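Local coordinates for protein putative Glycosidase (PDB 3R67) that is a putative glycosidase of unknown detailed function, with the five-bladed beta-propeller fold expected of its clan, at residues D229-I234 and D293-I298. Sequence-based numbering, arbitrary orientation.
Sequences DFLKVI and DPTKLI
V233 and T295 carry this contact, and no hydrogen bond crosses it. V233 sets CG1 beside its own backbone N and anti to the carbonyl carbon (chi1 -62°), which brings the methyl to 3.4 Å from the carbonyl O of T295. CG1 also lies alongside the T295 side chain, 4.0 Å from CB. Two residues earlier, L231 crosses T295 at about a right angle; its CG is anti to the backbone N, and CD2 reaches to 3.9 Å from T295 CG2. The threonine side chain thus meets both residues with its carbons, while its hydroxyl is engaged in its own turn: OG1 hydrogen-bonds D293 OD1 at 2.7 Å. The same oxygen accepts from T295 N, both donors lying above the carboxylate plane, and this double grip fixes the threonine's rotation. M223 and V211 add to the packing around T295.

Toward L297 the fit loosens. Its CD2 is 4.0 Å from the backbone O of V233, and CD1 only grazes CG1 of buried I234 at 4.5 Å. A 1,2-ethanediol, probably from the crystallisation liquor, sits near this leucine. K296, whose CB points away from 229-234, is exposed. V233, I234 and L297 all touch F289. D293 to K296 form a type I beta turn, closed by K296 N to D293 O, with an Asx turn at D293 OD1. It leads into strand 297-300, which pairs antiparallel with 282-289 as the outer strand of a four-stranded beta-propeller blade, the loop from the preceding blade lying against it.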
loop_
_atom_site.group_PDB
_atom_site.type_symbol
_atom_site.label_atom_id
_atom_site.label_comp_id
_atom_site.label_asym_id
_atom_site.label_seq_id
_atom_site.Cartn_x
_atom_site.Cartn_y
_atom_site.Cartn_z
ATOM N N ASP A 229 11.236 -11.992 -19.430
ATOM C CA ASP A 229 10.896 -10.652 -18.953
ATOM C C ASP A 229 9.669 -10.724 -18.070
ATOM O O ASP A 229 8.900 -11.674 -18.203
ATOM C CB ASP A 229 10.655 -9.711 -20.150
ATOM C CG ASP A 229 11.837 -9.605 -21.094
ATOM O OD1 ASP A 229 12.991 -9.518 -20.600
ATOM O OD2 ASP A 229 11.611 -9.584 -22.327
ATOM N N PHE A 230 9.459 -9.737 -17.190
ATOM C CA PHE A 230 8.273 -9.757 -16.339
ATOM C C PHE A 230 6.981 -9.827 -17.117
ATOM O O PHE A 230 6.823 -9.140 -18.130
ATOM C CB PHE A 230 8.167 -8.521 -15.430
ATOM C CG PHE A 230 9.236 -8.320 -14.396
ATOM C CD1 PHE A 230 9.478 -9.289 -13.427
ATOM C CD2 PHE A 230 9.891 -7.101 -14.288
ATOM C CE1 PHE A 230 10.448 -9.091 -12.450
ATOM C CE2 PHE A 230 10.824 -6.886 -13.283
ATOM C CZ PHE A 230 11.099 -7.884 -12.367
ATOM N N LEU A 231 6.047 -10.625 -16.610
ATOM C CA LEU A 231 4.693 -10.678 -17.131
ATOM C C LEU A 231 3.978 -9.398 -16.682
ATOM O O LEU A 231 3.985 -9.089 -15.485
ATOM C CB LEU A 231 3.997 -11.953 -16.635
ATOM C CG LEU A 231 2.581 -12.194 -17.107
ATOM C CD1 LEU A 231 2.544 -12.496 -18.601
ATOM C CD2 LEU A 231 1.968 -13.352 -16.350
ATOM N N LYS A 232 3.466 -8.609 -17.627
ATOM C CA LYS A 232 2.786 -7.348 -17.333
ATOM C C LYS A 232 1.270 -7.537 -17.520
ATOM O O LYS A 232 0.788 -7.596 -18.651
ATOM C CB LYS A 232 3.342 -6.234 -18.233
ATOM C CG LYS A 232 4.827 -5.970 -18.049
ATOM C CD LYS A 232 5.298 -4.861 -18.970
ATOM C CE LYS A 232 6.747 -4.509 -18.740
ATOM N NZ LYS A 232 7.162 -3.372 -19.604
ATOM N N VAL A 233 0.527 -7.681 -16.426
ATOM C CA VAL A 233 -0.907 -7.964 -16.511
ATOM C C VAL A 233 -1.709 -6.642 -16.603
ATOM O O VAL A 233 -2.846 -6.649 -17.071
ATOM C CB VAL A 233 -1.409 -8.850 -15.342
ATOM C CG1 VAL A 233 -0.724 -10.206 -15.379
ATOM C CG2 VAL A 233 -1.238 -8.187 -13.969
ATOM N N ILE A 234 -1.105 -5.526 -16.181
ATOM C CA ILE A 234 -1.654 -4.162 -16.244
ATOM C C ILE A 234 -0.510 -3.235 -16.577
ATOM O O ILE A 234 0.548 -3.309 -15.949
ATOM C CB ILE A 234 -2.387 -3.752 -14.920
ATOM C CG1 ILE A 234 -3.764 -4.393 -14.812
ATOM C CG2 ILE A 234 -2.549 -2.243 -14.783
ATOM C CD1 ILE A 234 -4.369 -4.177 -13.421
ATOM N N ASP A 293 -7.204 -18.061 -12.414
ATOM C CA ASP A 293 -5.959 -17.590 -13.029
ATOM C C ASP A 293 -5.795 -16.097 -12.701
ATOM O O ASP A 293 -6.243 -15.241 -13.467
ATOM C CB ASP A 293 -5.930 -17.862 -14.540
ATOM C CG ASP A 293 -4.650 -17.444 -15.251
ATOM O OD1 ASP A 293 -3.717 -16.964 -14.569
ATOM O OD2 ASP A 293 -4.566 -17.638 -16.490
ATOM N N PRO A 294 -5.125 -15.771 -11.564
ATOM C CA PRO A 294 -4.978 -14.356 -11.162
ATOM C C PRO A 294 -4.213 -13.488 -12.186
ATOM O O PRO A 294 -4.221 -12.274 -12.024
ATOM C CB PRO A 294 -4.184 -14.460 -9.846
ATOM C CG PRO A 294 -4.539 -15.808 -9.301
ATOM C CD PRO A 294 -4.565 -16.671 -10.530
ATOM N N THR A 295 -3.601 -14.070 -13.239
ATOM C CA THR A 295 -2.898 -13.275 -14.266
ATOM C C THR A 295 -3.858 -12.869 -15.399
ATOM O O THR A 295 -3.488 -12.062 -16.258
ATOM C CB THR A 295 -1.686 -14.036 -14.857
ATOM O OG1 THR A 295 -2.140 -15.097 -15.694
ATOM C CG2 THR A 295 -0.707 -14.541 -13.787
ATOM N N LYS A 296 -5.079 -13.427 -15.409
ATOM C CA LYS A 296 -6.041 -13.184 -16.474
ATOM C C LYS A 296 -6.997 -12.016 -16.134
ATOM O O LYS A 296 -7.911 -12.166 -15.320
ATOM C CB LYS A 296 -6.838 -14.467 -16.736
ATOM C CG LYS A 296 -7.732 -14.413 -17.967
ATOM C CD LYS A 296 -8.450 -15.749 -18.130
ATOM C CE LYS A 296 -9.359 -15.732 -19.306
ATOM N N LEU A 297 -6.810 -10.876 -16.826
ATOM C CA LEU A 297 -7.620 -9.672 -16.653
ATOM C C LEU A 297 -8.972 -9.838 -17.332
ATOM O O LEU A 297 -9.033 -10.217 -18.511
ATOM C CB LEU A 297 -6.869 -8.452 -17.226
ATOM C CG LEU A 297 -7.505 -7.059 -17.058
ATOM C CD1 LEU A 297 -7.558 -6.629 -15.588
ATOM C CD2 LEU A 297 -6.714 -6.039 -17.803
ATOM N N ILE A 298 -10.060 -9.550 -16.597
ATOM C CA ILE A 298 -11.429 -9.637 -17.127
ATOM C C ILE A 298 -11.876 -8.237 -17.563
ATOM O O ILE A 298 -12.308 -8.050 -18.705
ATOM C CB ILE A 298 -12.426 -10.259 -16.109
ATOM C CG1 ILE A 298 -11.992 -11.686 -15.649
ATOM C CG2 ILE A 298 -13.859 -10.264 -16.693
ATOM C CD1 ILE A 298 -12.775 -12.215 -14.411
#